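3-oxoacyl-[acyl-carrier-protein] reductase (Sinorhizobium meliloti, PDB 3U9L) probably reduces 3-oxoacyl groups carried on acyl carrier protein with NADPH, as a member of the short-chain dehydrogenase/reductase family. Local coordinates at residues Ala213-Ala217 with Gly218-Gly222; Leu114-Ile117 with Asn118-Thr122. All coordinates share one frame; numbering follows the deposited sequence.

Overall arrangement
Interaction 2 comes first along the chain, in the first half of helix 108-136, and interaction 1 follows where helix 209-217 passes through a turn toward helix 223-233. Their centres lie 30 Å apart and their nearest atoms about 17 Å, so they do not touch. Residues 114-122 are buried about 10 Å from the centre of the chain, on a helix of the Rossmann-type core with its seven-stranded parallel sheet. Residues 213-222 sit about 33 Å out, in the segment between strands 183-190 and 262-265. Both reach the second subunit, so core helix and outlying turn alike contribute to the dimer.

Interaction 1. Residues Ala213-Ala217 with Gly218-Gly222; sequences AEYEA and GPNAG
Tyr215 and Asn220 form the side-chain part of this local contact, where helix 209-217 gives way to a turn. They lie side by side and point the same way: Asn220 ND2 approaches the edge of the ring near its plane, 3.4 Å from Tyr215 CD2, with amide and ring planes 62° apart. Asn220 CG stands anti to its carbonyl carbon (chi1 -79°), which lays the amide alongside the tyrosine. Tyr215 OH is hydrogen-bonded to Glu104, and Asn220 ND2 to Tyr156 OH and to the carbonyl of Glu177 of the second subunit, while Trp181 of that subunit meets the tyrosine ring edge-to-face.

The backbone link across the helix end is weak: Gly218 N makes two weak hydrogen bonds, one to Glu214 O at 3.1 Å and bent to 122° at the hydrogen, the other to Tyr215 O at 3.4 Å. The chain then folds into a type I beta turn from Gly218 to Ala221, closed by Ala221 N to Gly218 O at 3.0 Å, and Gly222 takes the N-cap position of helix 223-233. This turn joins helix 209-217 to helix 223-233. It belongs to the segment between strands 183-190 and 262-265, part of which borders the substrate site in many short-chain dehydrogenases; the turn itself lies far out, against the second subunit.

Carbon atoms of the turn close on helix carbonyl oxygens. Ala221 CB packs 3.2 Å from Glu216 O, and Ala221 CA gives the same oxygen a CA-H...O contact. Asn220 CB rests 3.6 Å from Tyr215 O.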
loop_
_atom_site.group_PDB
_atom_site.type_symbol
_atom_site.label_atom_id
_atom_site.label_comp_id
_atom_site.label_asym_id
_atom_site.label_seq_id
_atom_site.Cartn_x
_atom_site.Cartn_y
_atom_site.Cartn_z
ATOM N N ALA A 213 -1.954 -24.324 9.236
ATOM C CA ALA A 213 -2.092 -25.787 9.077
ATOM C C ALA A 213 -3.373 -26.150 8.324
ATOM O O ALA A 213 -3.361 -27.090 7.523
ATOM C CB ALA A 213 -1.972 -26.528 10.407
ATOM N N GLU A 214 -4.463 -25.403 8.519
ATOM C CA GLU A 214 -5.659 -25.610 7.691
ATOM C C GLU A 214 -5.386 -25.407 6.235
ATOM O O GLU A 214 -5.961 -26.109 5.396
ATOM C CB GLU A 214 -6.813 -24.647 8.031
ATOM C CG GLU A 214 -7.642 -25.041 9.185
ATOM C CD GLU A 214 -8.573 -23.894 9.641
ATOM O OE1 GLU A 214 -9.354 -23.348 8.807
ATOM O OE2 GLU A 214 -8.548 -23.588 10.865
ATOM N N TYR A 215 -4.578 -24.404 5.897
ATOM C CA TYR A 215 -4.264 -24.148 4.485
ATOM C C TYR A 215 -3.458 -25.328 3.894
ATOM O O TYR A 215 -3.692 -25.757 2.767
ATOM C CB TYR A 215 -3.521 -22.797 4.318
ATOM C CG TYR A 215 -4.464 -21.622 4.076
ATOM C CD1 TYR A 215 -5.265 -21.150 5.087
ATOM C CD2 TYR A 215 -4.586 -21.055 2.810
ATOM C CE1 TYR A 215 -6.188 -20.077 4.865
ATOM C CE2 TYR A 215 -5.480 -20.012 2.550
ATOM C CZ TYR A 215 -6.275 -19.522 3.579
ATOM O OH TYR A 215 -7.122 -18.468 3.337
ATOM N N GLU A 216 -2.539 -25.859 4.688
ATOM C CA GLU A 216 -1.672 -26.947 4.267
ATOM C C GLU A 216 -2.397 -28.296 4.103
ATOM O O GLU A 216 -1.994 -29.123 3.320
ATOM C CB GLU A 216 -0.493 -27.030 5.241
ATOM C CG GLU A 216 0.456 -25.856 5.005
ATOM C CD GLU A 216 1.556 -25.656 6.090
ATOM O OE1 GLU A 216 1.461 -26.315 7.183
ATOM O OE2 GLU A 216 2.524 -24.851 5.827
ATOM N N ALA A 217 -3.489 -28.496 4.829
ATOM C CA ALA A 217 -4.228 -29.738 4.763
ATOM C C ALA A 217 -5.426 -29.635 3.829
ATOM O O ALA A 217 -6.068 -30.633 3.530
ATOM C CB ALA A 217 -4.685 -30.145 6.191
ATOM N N GLY A 218 -5.753 -28.432 3.362
ATOM C CA GLY A 218 -6.899 -28.271 2.457
ATOM C C GLY A 218 -6.459 -28.132 1.006
ATOM O O GLY A 218 -5.420 -28.619 0.635
ATOM N N PRO A 219 -7.253 -27.429 0.180
ATOM C CA PRO A 219 -7.052 -27.293 -1.271
ATOM C C PRO A 219 -5.746 -26.574 -1.617
ATOM O O PRO A 219 -5.363 -26.655 -2.767
ATOM C CB PRO A 219 -8.229 -26.373 -1.710
ATOM C CG PRO A 219 -9.212 -26.422 -0.596
ATOM C CD PRO A 219 -8.447 -26.688 0.666
ATOM N N ASN A 220 -5.138 -25.838 -0.676
ATOM C CA ASN A 220 -3.856 -25.171 -0.937
ATOM C C ASN A 220 -2.672 -26.016 -0.444
ATOM O O ASN A 220 -1.586 -25.491 -0.228
ATOM C CB ASN A 220 -3.772 -23.797 -0.234
ATOM C CG ASN A 220 -4.523 -22.686 -0.977
ATOM O OD1 ASN A 220 -5.268 -22.912 -1.934
ATOM N ND2 ASN A 220 -4.314 -21.472 -0.520
ATOM N N ALA A 221 -2.886 -27.313 -0.229
ATOM C CA ALA A 221 -1.806 -28.222 0.162
ATOM C C ALA A 221 -0.616 -28.088 -0.812
ATOM O O ALA A 221 -0.810 -28.156 -2.016
ATOM C CB ALA A 221 -2.349 -29.700 0.209
ATOM N N GLY A 222 0.596 -27.864 -0.297
ATOM C CA GLY A 222 1.757 -27.802 -1.179
ATOM C C GLY A 222 1.978 -26.457 -1.923
ATOM O O GLY A 222 2.987 -26.281 -2.635
#

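Interaction 2. Residues Leu114-Ile117 with Asn118-Thr122; sequences LYDI and NVLST
Leu114 O takes two hydrogen bonds from Asn118. Asn118 N comes to Leu114 O nearly along the C=O axis at 2.9 Å, whereas Asn118 ND2 reaches Leu114 O from above the carbonyl plane at 3.3 Å. With CG beside its own backbone N (chi1 -75°), Asn118 folds its amide back along the helix, next to Leu114 CD1; ND2 also bonds to the carbonyl of His97.

Tyr115 O is likewise shared, by Val119 N and Leu120 N, which reach it from opposite faces of its plane. CG anti to the backbone N (chi1 -154°) carries the Tyr115 ring forward along the helix, beside the next turn. Val119 CB sits over one ring face, 3.9 Å from the centroid in a CH-pi contact, and Leu120 CD2 lies obliquely 3.9 Å from Tyr115 CE2. The ring also stacks with Tyr115 of the second subunit.

Asp116 O receives Ser121 N at 3.0 Å, and Asp116 OD1, salt-bridged to Arg124, lies 3.5 Å from Leu120 CB. Ile117 O is taken by the hydroxyl of Ser121, whose OG donates at 2.7 Å from above the carbonyl plane. Bonds from Leu120 and Ser121 to residues five earlier mark a wider pi-type turn. This turn at Asn118, whose side chain touches Tyr160 of helix 158-179, is consistent with the helix break at the characteristic asparagine of short-chain dehydrogenases, many of which dimerise through this helix pair.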
loop_
_atom_site.group_PDB
_atom_site.type_symbol
_atom_site.label_atom_id
_atom_site.label_comp_id
_atom_site.label_asym_id
_atom_site.label_seq_id
_atom_site.Cartn_x
_atom_site.Cartn_y
_atom_site.Cartn_z
ATOM N N LEU A 114 4.565 -5.073 9.911
ATOM C CA LEU A 114 5.157 -4.988 8.605
ATOM C C LEU A 114 5.100 -3.537 8.085
ATOM O O LEU A 114 6.089 -3.005 7.744
ATOM C CB LEU A 114 4.604 -6.051 7.689
ATOM C CG LEU A 114 5.280 -7.421 7.664
ATOM C CD1 LEU A 114 6.525 -7.393 6.894
ATOM C CD2 LEU A 114 5.469 -8.066 8.972
ATOM N N TYR A 115 3.920 -2.944 8.112
ATOM C CA TYR A 115 3.740 -1.550 7.853
ATOM C C TYR A 115 4.725 -0.675 8.659
ATOM O O TYR A 115 5.313 0.205 8.126
ATOM C CB TYR A 115 2.318 -1.112 8.118
ATOM C CG TYR A 115 1.881 0.079 7.336
ATOM C CD1 TYR A 115 1.741 0.011 5.980
ATOM C CD2 TYR A 115 1.577 1.266 7.949
ATOM C CE1 TYR A 115 1.335 1.053 5.273
ATOM C CE2 TYR A 115 1.167 2.323 7.242
ATOM C CZ TYR A 115 1.040 2.213 5.907
ATOM O OH TYR A 115 0.655 3.237 5.174
ATOM N N ASP A 116 4.863 -0.952 9.941
ATOM C CA ASP A 116 5.795 -0.240 10.783
ATOM C C ASP A 116 7.185 -0.306 10.160
ATOM O O ASP A 116 7.788 0.665 9.867
ATOM C CB ASP A 116 5.814 -0.786 12.214
ATOM C CG ASP A 116 6.591 0.113 13.195
ATOM O OD1 ASP A 116 6.772 1.274 12.979
ATOM O OD2 ASP A 116 6.983 -0.361 14.223
ATOM N N ILE A 117 7.643 -1.503 9.939
ATOM C CA ILE A 117 9.004 -1.698 9.384
ATOM C C ILE A 117 9.237 -1.117 7.977
ATOM O O ILE A 117 10.308 -0.566 7.665
ATOM C CB ILE A 117 9.398 -3.200 9.336
ATOM C CG1 ILE A 117 9.352 -3.818 10.739
ATOM C CG2 ILE A 117 10.833 -3.351 8.771
ATOM C CD1 ILE A 117 9.654 -5.385 10.775
ATOM N N ASN A 118 8.262 -1.268 7.106
ATOM C CA ASN A 118 8.503 -0.931 5.706
ATOM C C ASN A 118 8.005 0.475 5.327
ATOM O O ASN A 118 8.478 1.059 4.352
ATOM C CB ASN A 118 7.844 -1.968 4.812
ATOM C CG ASN A 118 8.618 -3.314 4.790
ATOM O OD1 ASN A 118 9.640 -3.428 4.138
ATOM N ND2 ASN A 118 8.078 -4.333 5.470
ATOM N N VAL A 119 7.087 1.023 6.118
ATOM C CA VAL A 119 6.523 2.343 5.821
ATOM C C VAL A 119 6.697 3.399 6.928
ATOM O O VAL A 119 7.205 4.499 6.689
ATOM C CB VAL A 119 4.989 2.219 5.450
ATOM C CG1 VAL A 119 4.395 3.610 5.210
ATOM C CG2 VAL A 119 4.803 1.369 4.171
ATOM N N LEU A 120 6.253 3.089 8.137
ATOM C CA LEU A 120 6.327 4.044 9.233
ATOM C C LEU A 120 7.786 4.397 9.482
ATOM O O LEU A 120 8.120 5.510 9.863
ATOM C CB LEU A 120 5.704 3.447 10.493
ATOM C CG LEU A 120 4.197 3.156 10.454
ATOM C CD1 LEU A 120 3.697 2.907 11.900
ATOM C CD2 LEU A 120 3.419 4.270 9.786
ATOM N N SER A 121 8.671 3.434 9.242
ATOM C CA SER A 121 10.087 3.689 9.280
ATOM C C SER A 121 10.484 4.910 8.447
ATOM O O SER A 121 11.228 5.769 8.927
ATOM C CB SER A 121 10.830 2.450 8.752
ATOM O OG SER A 121 10.429 2.154 7.423
ATOM N N THR A 122 10.039 4.956 7.187
ATOM C CA THR A 122 10.379 6.077 6.301
ATOM C C THR A 122 9.786 7.401 6.806
ATOM O O THR A 122 10.348 8.455 6.612
ATOM C CB THR A 122 9.894 5.811 4.852
ATOM O OG1 THR A 122 8.443 5.907 4.785
ATOM C CG2 THR A 122 10.418 4.345 4.401
#